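Local coordinates for hydrogenase expression/formation protein HypE (PDB 2Z1U) that binds ATP and magnesium ions and, as a member of the HypE family, probably takes part in the maturation of hydrogenases, at residues 53-58 and 144-149; 77-82 and 198-203; 220-225 and 269-274. One frame throughout, in Å; residues are numbered along the deposited sequence.

The three contacts meet at one ATP and its two magnesium ions, a site built from elements distant in sequence. Contact 1 joins two strands of the N-terminal-domain sheet. Contact 2 joins helix 70-83 of that domain to the loop leading into helix 202-212 in the C-terminal domain, and contact 3 pairs two loops of the latter. The centre of contact 2 lies about 11 Å from those of the other two, which are about 16 Å apart. Along the chain, segments of contacts 1 and 2 alternate; contact 3 follows. Contact 1 gives an aspartate to one magnesium ion and contacts 2 and 3 each give one to another; the ATP bridges the two domains, with the second subunit completing the site.

Contact 1 (53-58 and 144-149); sequences MSTDSY and NTTGIG. With MG (magnesium ion), chain B; ATP (adenosine-5'-triphosphate), chain D.
Segments 53-58 and 144-149 form an antiparallel ladder in the sheet of the PurM-N-like domain, where Ser54 with Gly147 and Asp56 with Thr145 are the hydrogen-bonded pairs. Each exchanges two backbone bonds: Gly147 N lies 2.8 Å from Ser54 O, and Asp56 N 3.0 Å from Thr145 O. A CA-H...O contact from Met53 CA to Gly147 O, 3.2 Å, adds to the ladder at that end.

On one face, OG1 of Thr55 stands anti to its backbone N (chi1 -166°) and meets Thr146 OG1 tip to tip at 2.8 Å; either hydroxyl could donate. Thr146 OG1 also bonds its counterpart in the second subunit. The extended chain of Met53 reaches over the same face until CE rests 3.7 Å from Thr146 CG2, while its CB touches Ile148 CD1.

The other face serves the ligand. Asp56 OD1 binds a magnesium ion at 2.0 Å; all three phosphates of ATP, a water and Asp129 of the second subunit complete its shell. Nearby, Tyr58 CE1 comes obliquely to within 3.4 Å of Thr145 OG1, a hydroxyl that hydrogen-bonds Thr78 and Ala74 O; Tyr58 OH bonds Thr78 too.

Helix 70-83 packs against this ligand-side face through Ser54, Tyr58 and Thr145. Strand 87-99 flanks 141-151 within the sheet, and at Met53 the ladder continues into a strand of the second subunit.

Contact 2 (77-82 and 198-203); sequences GTVNDV and SASLNR. With MG (magnesium ion), chain C; ATP (adenosine-5'-triphosphate), chain D.
With CG anti to its carbonyl carbon (chi1 -66°), Asn80 sends its amide off helix 70-83 against the backbone of Ala199 and Leu201, while Val79, its CG1 anti to the backbone N (chi1 164°), turns a methyl toward Ser200 and Asn202. The amide grips the loop at two points. Asn80 OD1 accepts the N-H of Leu201 at 2.7 Å, with the donor tilted out of the carbonyl plane. Asn80 ND2 gives a straighter bond, 171° at the hydrogen, to Ala199 O at 3.0 Å, and that oxygen lies close to the amide plane. One flat group thus satisfies an acceptor and a donor two residues apart, which fixes its rotation and at the same time holds the backbone just ahead of helix 202-212, whose N-cap position is Leu201.

The rest of the contact is van der Waals. Leu201 lies obliquely across the amide, its CB 3.5 Å from Asn80 OD1. Val79 CG1 sits 3.5 Å from Ser200 OG and 3.6 Å from Asn202 OD1; the ND2 of Asn202 is engaged by Ala121 O. The N-H of Asn202 is buried here and has no partner in the model.

One residue beyond Asn80, Asp81 OD2 binds a magnesium ion at 2.2 Å, an ion also held by ATP O2B, a water, Asp220 and Asp41 of the second subunit. The paired amide bonds thus join the N- and C-terminal domains of a PurM-like protein, one residue from a magnesium ligand of its ATP site.

Contact 3 (220-225 and 269-274); sequences DPTRGG and ANEGKL. With MG (magnesium ion), chain C; ATP (adenosine-5'-triphosphate), chain D.
The amide of Asn270 meets the carbonyl of Pro221 edge-on: ND2 donates to Pro221 O at 2.9 Å, with that oxygen only 14° out of the amide plane. The backbone N of Asn270 donates to Pro221 O too, again at 2.9 Å. Both donors lie in the carbonyl plane, on opposite sides of the C=O bond, so one oxygen is gripped twice by one residue; Asn270 OD1 turns to Gly175 N. Pro221 CG rests 3.6 Å from Asn270 ND2.

The other flat group, the guanidinium of Arg223, has the gamma phosphorus of ATP at its edge, in plane. Its NH1 donates to ATP O1G at 2.9 Å, while NH2 holds Thr130 O and Gly13 O of the second subunit.

Between these lies Thr222, whose OG1 sits between the backbone N and carbonyl carbon (chi1 55°) and donates to ATP O3G at 2.6 Å. Its CG2 packs on Asn270 O at 3.3 Å, and Thr222 O receives a CA-H...O contact from Ala269 CA at 3.0 Å. Asp220 OD1 binds, at 1.9 Å, the magnesium ion that Asp81 and ATP O2B also hold.

An inverse gamma turn centred on Pro221 and a type II turn from Thr222 to Gly225 shape the segment. Loop 269-274 is bonded to it at Pro221 O; the result is the C-terminal-domain wall of the triphosphate pocket, supplying metal ligand, hydroxyl and arginine from consecutive turns.

Contact 1 (53-58 and 144-149)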
loop_
_atom_site.group_PDB
_atom_site.type_symbol
_atom_site.label_atom_id
_atom_site.label_comp_id
_atom_site.label_asym_id
_atom_site.label_seq_id
_atom_site.Cartn_x
_atom_site.Cartn_y
_atom_site.Cartn_z
ATOM N N MET A 53 5.022 0.525 -10.954
ATOM C CA MET A 53 4.454 0.572 -9.606
ATOM C C MET A 53 3.401 -0.526 -9.393
ATOM O O MET A 53 2.491 -0.706 -10.219
ATOM C CB MET A 53 3.842 1.957 -9.334
ATOM C CG MET A 53 3.116 2.101 -7.986
ATOM S SD MET A 53 2.241 3.694 -7.822
ATOM C CE MET A 53 2.088 3.838 -6.045
ATOM N N SER A 54 3.517 -1.246 -8.288
ATOM C CA SER A 54 2.583 -2.329 -7.938
ATOM C C SER A 54 2.265 -2.323 -6.450
ATOM O O SER A 54 3.140 -1.989 -5.628
ATOM C CB SER A 54 3.239 -3.673 -8.282
ATOM O OG SER A 54 2.375 -4.748 -7.963
ATOM N N THR A 55 1.041 -2.696 -6.086
ATOM C CA THR A 55 0.714 -2.891 -4.671
ATOM C C THR A 55 0.076 -4.267 -4.438
ATOM O O THR A 55 -0.623 -4.771 -5.296
ATOM C CB THR A 55 -0.219 -1.776 -4.121
ATOM O OG1 THR A 55 -0.222 -1.835 -2.693
ATOM C CG2 THR A 55 -1.690 -1.938 -4.620
ATOM N N ASP A 56 0.299 -4.839 -3.263
ATOM C CA ASP A 56 -0.358 -6.090 -2.878
ATOM C C ASP A 56 -0.518 -6.141 -1.377
ATOM O O ASP A 56 0.386 -5.731 -0.647
ATOM C CB ASP A 56 0.456 -7.324 -3.355
ATOM C CG ASP A 56 0.052 -7.778 -4.740
ATOM O OD1 ASP A 56 -1.096 -8.236 -4.872
ATOM O OD2 ASP A 56 0.870 -7.717 -5.685
ATOM N N SER A 57 -1.670 -6.627 -0.914
ATOM C CA SER A 57 -1.830 -6.912 0.503
ATOM C C SER A 57 -1.618 -8.401 0.709
ATOM O O SER A 57 -1.915 -9.194 -0.174
ATOM C CB SER A 57 -3.211 -6.533 1.027
ATOM O OG SER A 57 -3.483 -5.163 0.847
ATOM N N TYR A 58 -1.136 -8.761 1.897
ATOM C CA TYR A 58 -0.764 -10.134 2.228
ATOM C C TYR A 58 -1.574 -10.566 3.441
ATOM O O TYR A 58 -1.630 -9.862 4.449
ATOM C CB TYR A 58 0.758 -10.241 2.431
ATOM C CG TYR A 58 1.481 -9.902 1.139
ATOM C CD1 TYR A 58 1.782 -8.571 0.826
ATOM C CD2 TYR A 58 1.795 -10.901 0.189
ATOM C CE1 TYR A 58 2.399 -8.230 -0.363
ATOM C CE2 TYR A 58 2.415 -10.567 -1.049
ATOM C CZ TYR A 58 2.715 -9.219 -1.309
ATOM O OH TYR A 58 3.353 -8.818 -2.478
ATOM N N ASN A 144 0.323 -4.602 3.683
ATOM C CA ASN A 144 0.378 -4.160 2.310
ATOM C C ASN A 144 1.789 -3.683 1.986
ATOM O O ASN A 144 2.442 -3.004 2.803
ATOM C CB ASN A 144 -0.620 -3.026 2.056
ATOM C CG ASN A 144 -0.551 -2.514 0.620
ATOM O OD1 ASN A 144 0.335 -1.738 0.290
ATOM N ND2 ASN A 144 -1.487 -2.952 -0.230
ATOM N N THR A 145 2.278 -4.037 0.797
ATOM C CA THR A 145 3.505 -3.423 0.309
ATOM C C THR A 145 3.295 -2.857 -1.086
ATOM O O THR A 145 2.561 -3.428 -1.883
ATOM C CB THR A 145 4.729 -4.374 0.321
ATOM O OG1 THR A 145 4.448 -5.564 -0.407
ATOM C CG2 THR A 145 5.171 -4.724 1.774
ATOM N N THR A 146 3.941 -1.725 -1.360
ATOM C CA THR A 146 3.892 -1.133 -2.691
ATOM C C THR A 146 5.340 -0.993 -3.155
ATOM O O THR A 146 6.219 -0.591 -2.383
ATOM C CB THR A 146 3.165 0.231 -2.649
ATOM O OG1 THR A 146 1.854 0.026 -2.109
ATOM C CG2 THR A 146 3.044 0.878 -4.025
ATOM N N GLY A 147 5.575 -1.328 -4.413
ATOM C CA GLY A 147 6.904 -1.302 -4.956
ATOM C C GLY A 147 6.997 -0.302 -6.081
ATOM O O GLY A 147 6.050 -0.120 -6.870
ATOM N N ILE A 148 8.165 0.318 -6.170
ATOM C CA ILE A 148 8.472 1.206 -7.268
ATOM C C ILE A 148 9.830 0.833 -7.870
ATOM O O ILE A 148 10.818 0.644 -7.150
ATOM C CB ILE A 148 8.399 2.704 -6.825
ATOM C CG1 ILE A 148 8.415 3.632 -8.037
ATOM C CG2 ILE A 148 9.503 3.067 -5.843
ATOM C CD1 ILE A 148 6.998 3.976 -8.500
ATOM N N GLY A 149 9.869 0.761 -9.194
ATOM C CA GLY A 149 11.079 0.400 -9.906
ATOM C C GLY A 149 11.271 1.143 -11.217
ATOM O O GLY A 149 10.340 1.744 -11.751
HETATM MG MG MG B . -2.472 -8.442 -6.326
HETATM P PG ATP D . -2.047 -11.611 -6.793
HETATM O O1G ATP D . -2.675 -10.461 -5.983
HETATM O O2G ATP D . -2.984 -12.771 -6.931
HETATM O O3G ATP D . -0.647 -12.004 -6.347
HETATM P PB ATP D . -1.299 -9.827 -8.970
HETATM O O1B ATP D . -1.050 -8.871 -7.785
HETATM O O2B ATP D . -0.190 -10.026 -9.958
HETATM O O3B ATP D . -1.865 -11.187 -8.339
HETATM P PA ATP D . -3.996 -8.943 -9.202
HETATM O O1A ATP D . -4.842 -10.182 -9.484
HETATM O O2A ATP D . -3.987 -8.566 -7.747
HETATM O O3A ATP D . -2.503 -9.191 -9.827
HETATM O "O5'" ATP D . -4.409 -7.730 -10.113
HETATM C "C5'" ATP D . -4.806 -7.899 -11.481
HETATM C "C4'" ATP D . -4.959 -6.512 -12.068
HETATM O "O4'" ATP D . -6.101 -5.913 -11.425
HETATM C "C3'" ATP D . -3.769 -5.613 -11.776
HETATM O "O3'" ATP D . -3.540 -4.783 -12.932
HETATM C "C2'" ATP D . -4.221 -4.732 -10.607
HETATM O "O2'" ATP D . -3.616 -3.440 -10.702
HETATM C "C1'" ATP D . -5.748 -4.660 -10.803
HETATM N N9 ATP D . -6.507 -4.557 -9.528
HETATM C C8 ATP D . -6.749 -5.531 -8.639
HETATM N N7 ATP D . -7.492 -5.059 -7.611
HETATM C C5 ATP D . -7.679 -3.749 -7.853
HETATM C C6 ATP D . -8.368 -2.631 -7.163
HETATM N N6 ATP D . -8.973 -2.854 -5.976
HETATM N N1 ATP D . -8.348 -1.438 -7.748
HETATM C C2 ATP D . -7.740 -1.179 -8.922
HETATM N N3 ATP D . -7.106 -2.164 -9.603
HETATM C C4 ATP D . -7.058 -3.428 -9.110
HETATM O O HOH W 1 -2.203 -6.576 -6.889
#

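Contact 2 (77-82 and 198-203)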
loop_
_atom_site.group_PDB
_atom_site.type_symbol
_atom_site.label_atom_id
_atom_site.label_comp_id
_atom_site.label_asym_id
_atom_site.label_seq_id
_atom_site.Cartn_x
_atom_site.Cartn_y
_atom_site.Cartn_z
ATOM N N GLY A 77 6.868 -10.878 -3.061
ATOM C CA GLY A 77 5.716 -10.804 -3.995
ATOM C C GLY A 77 5.684 -9.453 -4.705
ATOM O O GLY A 77 5.378 -9.367 -5.906
ATOM N N THR A 78 6.010 -8.395 -3.969
ATOM C CA THR A 78 5.922 -7.035 -4.498
ATOM C C THR A 78 7.176 -6.684 -5.339
ATOM O O THR A 78 7.065 -6.066 -6.413
ATOM C CB THR A 78 5.618 -6.031 -3.371
ATOM O OG1 THR A 78 4.253 -6.220 -2.965
ATOM C CG2 THR A 78 5.788 -4.602 -3.834
ATOM N N VAL A 79 8.342 -7.109 -4.859
ATOM C CA VAL A 79 9.573 -7.099 -5.662
ATOM C C VAL A 79 9.293 -7.828 -7.003
ATOM O O VAL A 79 9.602 -7.301 -8.084
ATOM C CB VAL A 79 10.767 -7.754 -4.895
ATOM C CG1 VAL A 79 11.933 -8.119 -5.846
ATOM C CG2 VAL A 79 11.278 -6.845 -3.772
ATOM N N ASN A 80 8.674 -9.016 -6.932
ATOM C CA ASN A 80 8.348 -9.777 -8.138
ATOM C C ASN A 80 7.376 -9.063 -9.082
ATOM O O ASN A 80 7.628 -9.008 -10.286
ATOM C CB ASN A 80 7.848 -11.211 -7.803
ATOM C CG ASN A 80 8.937 -12.059 -7.163
ATOM O OD1 ASN A 80 10.104 -11.653 -7.119
ATOM N ND2 ASN A 80 8.562 -13.192 -6.600
ATOM N N ASP A 81 6.275 -8.527 -8.554
ATOM C CA ASP A 81 5.292 -7.856 -9.402
ATOM C C ASP A 81 5.884 -6.665 -10.180
ATOM O O ASP A 81 5.623 -6.499 -11.367
ATOM C CB ASP A 81 4.058 -7.420 -8.587
ATOM C CG ASP A 81 2.841 -8.295 -8.869
ATOM O OD1 ASP A 81 1.763 -8.110 -8.258
ATOM O OD2 ASP A 81 2.952 -9.159 -9.751
ATOM N N VAL A 82 6.653 -5.830 -9.490
ATOM C CA VAL A 82 7.380 -4.741 -10.156
ATOM C C VAL A 82 8.283 -5.285 -11.279
ATOM O O VAL A 82 8.305 -4.729 -12.386
ATOM C CB VAL A 82 8.192 -3.908 -9.154
ATOM C CG1 VAL A 82 9.139 -2.931 -9.895
ATOM C CG2 VAL A 82 7.249 -3.141 -8.193
ATOM N N SER A 198 8.701 -18.901 -1.729
ATOM C CA SER A 198 8.801 -17.446 -1.587
ATOM C C SER A 198 10.237 -17.005 -1.852
ATOM O O SER A 198 11.160 -17.352 -1.111
ATOM C CB SER A 198 8.336 -16.998 -0.203
ATOM O OG SER A 198 8.308 -15.578 -0.099
ATOM N N ALA A 199 10.425 -16.276 -2.948
ATOM C CA ALA A 199 11.757 -15.837 -3.345
ATOM C C ALA A 199 11.637 -14.681 -4.306
ATOM O O ALA A 199 10.690 -14.590 -5.079
ATOM C CB ALA A 199 12.564 -17.007 -4.006
ATOM N N SER A 200 12.639 -13.826 -4.268
ATOM C CA SER A 200 12.761 -12.660 -5.130
ATOM C C SER A 200 13.314 -13.025 -6.496
ATOM O O SER A 200 14.335 -13.686 -6.591
ATOM C CB SER A 200 13.722 -11.641 -4.451
ATOM O OG SER A 200 12.935 -10.755 -3.694
ATOM N N LEU A 201 12.652 -12.547 -7.546
ATOM C CA LEU A 201 13.000 -12.889 -8.931
ATOM C C LEU A 201 13.555 -11.717 -9.730
ATOM O O LEU A 201 13.774 -11.833 -10.929
ATOM C CB LEU A 201 11.754 -13.452 -9.656
ATOM C CG LEU A 201 11.086 -14.701 -9.060
ATOM C CD1 LEU A 201 9.823 -15.046 -9.863
ATOM C CD2 LEU A 201 12.065 -15.861 -9.012
ATOM N N ASN A 202 13.803 -10.594 -9.066
ATOM C CA ASN A 202 14.297 -9.395 -9.758
ATOM C C ASN A 202 15.615 -9.583 -10.512
ATOM O O ASN A 202 15.803 -9.020 -11.600
ATOM C CB ASN A 202 14.349 -8.164 -8.824
ATOM C CG ASN A 202 15.200 -8.387 -7.586
ATOM O OD1 ASN A 202 15.092 -9.405 -6.916
ATOM N ND2 ASN A 202 16.032 -7.415 -7.265
ATOM N N ARG A 203 16.535 -10.345 -9.923
ATOM C CA ARG A 203 17.848 -10.571 -10.536
ATOM C C ARG A 203 17.750 -11.443 -11.811
ATOM O O ARG A 203 18.379 -11.127 -12.819
ATOM C CB ARG A 203 18.839 -11.138 -9.515
ATOM C CG ARG A 203 19.136 -10.123 -8.371
ATOM C CD ARG A 203 19.992 -10.704 -7.264
ATOM N NE ARG A 203 19.945 -9.822 -6.084
ATOM C CZ ARG A 203 20.832 -8.870 -5.796
ATOM N NH1 ARG A 203 21.892 -8.661 -6.573
ATOM N NH2 ARG A 203 20.678 -8.129 -4.701
HETATM MG MG MG C . 1.652 -10.847 -10.315
HETATM P PG ATP D . -2.047 -11.611 -6.793
HETATM O O1G ATP D . -2.675 -10.461 -5.983
HETATM O O2G ATP D . -2.984 -12.771 -6.931
HETATM O O3G ATP D . -0.647 -12.004 -6.347
HETATM P PB ATP D . -1.299 -9.827 -8.970
HETATM O O1B ATP D . -1.050 -8.871 -7.785
HETATM O O2B ATP D . -0.190 -10.026 -9.958
HETATM O O3B ATP D . -1.865 -11.187 -8.339
HETATM P PA ATP D . -3.996 -8.943 -9.202
HETATM O O1A ATP D . -4.842 -10.182 -9.484
HETATM O O2A ATP D . -3.987 -8.566 -7.747
HETATM O O3A ATP D . -2.503 -9.191 -9.827
HETATM O "O5'" ATP D . -4.409 -7.730 -10.113
HETATM C "C5'" ATP D . -4.806 -7.899 -11.481
HETATM C "C4'" ATP D . -4.959 -6.512 -12.068
HETATM O "O4'" ATP D . -6.101 -5.913 -11.425
HETATM C "C3'" ATP D . -3.769 -5.613 -11.776
HETATM O "O3'" ATP D . -3.540 -4.783 -12.932
HETATM C "C2'" ATP D . -4.221 -4.732 -10.607
HETATM O "O2'" ATP D . -3.616 -3.440 -10.702
HETATM C "C1'" ATP D . -5.748 -4.660 -10.803
HETATM N N9 ATP D . -6.507 -4.557 -9.528
HETATM C C8 ATP D . -6.749 -5.531 -8.639
HETATM N N7 ATP D . -7.492 -5.059 -7.611
HETATM C C5 ATP D . -7.679 -3.749 -7.853
HETATM C C6 ATP D . -8.368 -2.631 -7.163
HETATM N N6 ATP D . -8.973 -2.854 -5.976
HETATM N N1 ATP D . -8.348 -1.438 -7.748
HETATM C C2 ATP D . -7.740 -1.179 -8.922
HETATM N N3 ATP D . -7.106 -2.164 -9.603
HETATM C C4 ATP D . -7.058 -3.428 -9.110
HETATM O O HOH W 2 -0.060 -12.562 -10.950
#

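Contact 3 (220-225 and 269-274)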
loop_
_atom_site.group_PDB
_atom_site.type_symbol
_atom_site.label_atom_id
_atom_site.label_comp_id
_atom_site.label_asym_id
_atom_site.label_seq_id
_atom_site.Cartn_x
_atom_site.Cartn_y
_atom_site.Cartn_z
ATOM N N ASP A 220 3.768 -13.656 -12.649
ATOM C CA ASP A 220 3.973 -14.592 -11.549
ATOM C C ASP A 220 2.665 -15.342 -11.272
ATOM O O ASP A 220 1.634 -14.725 -10.999
ATOM C CB ASP A 220 4.479 -13.845 -10.303
ATOM C CG ASP A 220 3.608 -12.695 -9.940
ATOM O OD1 ASP A 220 2.972 -12.092 -10.837
ATOM O OD2 ASP A 220 3.514 -12.396 -8.747
ATOM N N PRO A 221 2.680 -16.685 -11.410
ATOM C CA PRO A 221 1.434 -17.454 -11.176
ATOM C C PRO A 221 1.098 -17.602 -9.695
ATOM O O PRO A 221 1.364 -18.653 -9.084
ATOM C CB PRO A 221 1.723 -18.813 -11.827
ATOM C CG PRO A 221 3.247 -18.955 -11.728
ATOM C CD PRO A 221 3.815 -17.545 -11.795
ATOM N N THR A 222 0.517 -16.538 -9.139
ATOM C CA THR A 222 0.124 -16.488 -7.744
ATOM C C THR A 222 -1.304 -17.025 -7.620
ATOM O O THR A 222 -1.517 -18.192 -7.890
ATOM C CB THR A 222 0.326 -15.064 -7.118
ATOM O OG1 THR A 222 -0.366 -14.070 -7.890
ATOM C CG2 THR A 222 1.784 -14.711 -7.076
ATOM N N ARG A 223 -2.280 -16.204 -7.222
ATOM C CA ARG A 223 -3.640 -16.721 -7.024
ATOM C C ARG A 223 -4.191 -17.241 -8.323
ATOM O O ARG A 223 -4.082 -16.580 -9.351
ATOM C CB ARG A 223 -4.583 -15.667 -6.455
ATOM C CG ARG A 223 -4.331 -15.376 -5.004
ATOM C CD ARG A 223 -4.306 -13.857 -4.826
ATOM N NE ARG A 223 -5.632 -13.399 -4.557
ATOM C CZ ARG A 223 -6.102 -12.169 -4.749
ATOM N NH1 ARG A 223 -5.374 -11.193 -5.273
ATOM N NH2 ARG A 223 -7.356 -11.946 -4.434
ATOM N N GLY A 224 -4.784 -18.430 -8.267
ATOM C CA GLY A 224 -5.261 -19.104 -9.465
ATOM C C GLY A 224 -4.206 -19.952 -10.159
ATOM O O GLY A 224 -4.544 -20.769 -11.008
ATOM N N GLY A 225 -2.930 -19.743 -9.820
ATOM C CA GLY A 225 -1.854 -20.608 -10.310
ATOM C C GLY A 225 -1.510 -20.415 -11.778
ATOM O O GLY A 225 -1.924 -19.432 -12.399
ATOM N N ALA A 269 -1.439 -21.404 -5.880
ATOM C CA ALA A 269 -0.628 -20.216 -5.880
ATOM C C ALA A 269 0.843 -20.586 -5.707
ATOM O O ALA A 269 1.189 -21.481 -4.928
ATOM C CB ALA A 269 -1.067 -19.267 -4.750
ATOM N N ASN A 270 1.692 -19.912 -6.474
ATOM C CA ASN A 270 3.148 -19.987 -6.309
ATOM C C ASN A 270 3.614 -18.629 -5.840
ATOM O O ASN A 270 2.930 -17.637 -6.089
ATOM C CB ASN A 270 3.822 -20.332 -7.634
ATOM C CG ASN A 270 3.250 -21.575 -8.252
ATOM O OD1 ASN A 270 3.634 -22.695 -7.898
ATOM N ND2 ASN A 270 2.315 -21.393 -9.180
ATOM N N GLU A 271 4.763 -18.585 -5.159
ATOM C CA GLU A 271 5.284 -17.315 -4.622
ATOM C C GLU A 271 6.774 -17.077 -4.924
ATOM O O GLU A 271 7.387 -16.137 -4.411
ATOM C CB GLU A 271 4.978 -17.177 -3.117
ATOM C CG GLU A 271 3.474 -17.028 -2.778
ATOM C CD GLU A 271 2.853 -15.702 -3.238
ATOM O OE1 GLU A 271 1.615 -15.568 -3.199
ATOM O OE2 GLU A 271 3.574 -14.794 -3.659
ATOM N N GLY A 272 7.350 -17.906 -5.783
ATOM C CA GLY A 272 8.751 -17.742 -6.185
ATOM C C GLY A 272 8.997 -18.189 -7.606
ATOM O O GLY A 272 10.062 -18.718 -7.920
ATOM N N LYS A 273 8.001 -17.965 -8.468
ATOM C CA LYS A 273 7.993 -18.522 -9.841
ATOM C C LYS A 273 7.549 -17.455 -10.838
ATOM O O LYS A 273 6.791 -16.551 -10.479
ATOM C CB LYS A 273 6.976 -19.693 -9.945
ATOM C CG LYS A 273 7.300 -20.873 -9.053
ATOM C CD LYS A 273 8.515 -21.629 -9.571
ATOM C CE LYS A 273 9.293 -22.274 -8.441
ATOM N NZ LYS A 273 8.364 -22.895 -7.438
ATOM N N LEU A 274 7.990 -17.575 -12.087
ATOM C CA LEU A 274 7.444 -16.726 -13.149
ATOM C C LEU A 274 7.204 -17.514 -14.427
ATOM O O LEU A 274 7.797 -18.571 -14.644
ATOM C CB LEU A 274 8.364 -15.518 -13.440
ATOM C CG LEU A 274 9.810 -15.733 -13.942
ATOM C CD1 LEU A 274 9.928 -16.090 -15.439
ATOM C CD2 LEU A 274 10.647 -14.476 -13.645
HETATM MG MG MG C . 1.652 -10.847 -10.315
HETATM P PG ATP D . -2.047 -11.611 -6.793
HETATM O O1G ATP D . -2.675 -10.461 -5.983
HETATM O O2G ATP D . -2.984 -12.771 -6.931
HETATM O O3G ATP D . -0.647 -12.004 -6.347
HETATM P PB ATP D . -1.299 -9.827 -8.970
HETATM O O1B ATP D . -1.050 -8.871 -7.785
HETATM O O2B ATP D . -0.190 -10.026 -9.958
HETATM O O3B ATP D . -1.865 -11.187 -8.339
HETATM P PA ATP D . -3.996 -8.943 -9.202
HETATM O O1A ATP D . -4.842 -10.182 -9.484
HETATM O O2A ATP D . -3.987 -8.566 -7.747
HETATM O O3A ATP D . -2.503 -9.191 -9.827
HETATM O "O5'" ATP D . -4.409 -7.730 -10.113
HETATM C "C5'" ATP D . -4.806 -7.899 -11.481
HETATM C "C4'" ATP D . -4.959 -6.512 -12.068
HETATM O "O4'" ATP D . -6.101 -5.913 -11.425
HETATM C "C3'" ATP D . -3.769 -5.613 -11.776
HETATM O "O3'" ATP D . -3.540 -4.783 -12.932
HETATM C "C2'" ATP D . -4.221 -4.732 -10.607
HETATM O "O2'" ATP D . -3.616 -3.440 -10.702
HETATM C "C1'" ATP D . -5.748 -4.660 -10.803
HETATM N N9 ATP D . -6.507 -4.557 -9.528
HETATM C C8 ATP D . -6.749 -5.531 -8.639
HETATM N N7 ATP D . -7.492 -5.059 -7.611
HETATM C C5 ATP D . -7.679 -3.749 -7.853
HETATM C C6 ATP D . -8.368 -2.631 -7.163
HETATM N N6 ATP D . -8.973 -2.854 -5.976
HETATM N N1 ATP D . -8.348 -1.438 -7.748
HETATM C C2 ATP D . -7.740 -1.179 -8.922
HETATM N N3 ATP D . -7.106 -2.164 -9.603
HETATM C C4 ATP D . -7.058 -3.428 -9.110
HETATM O O HOH W 2 -0.060 -12.562 -10.950
#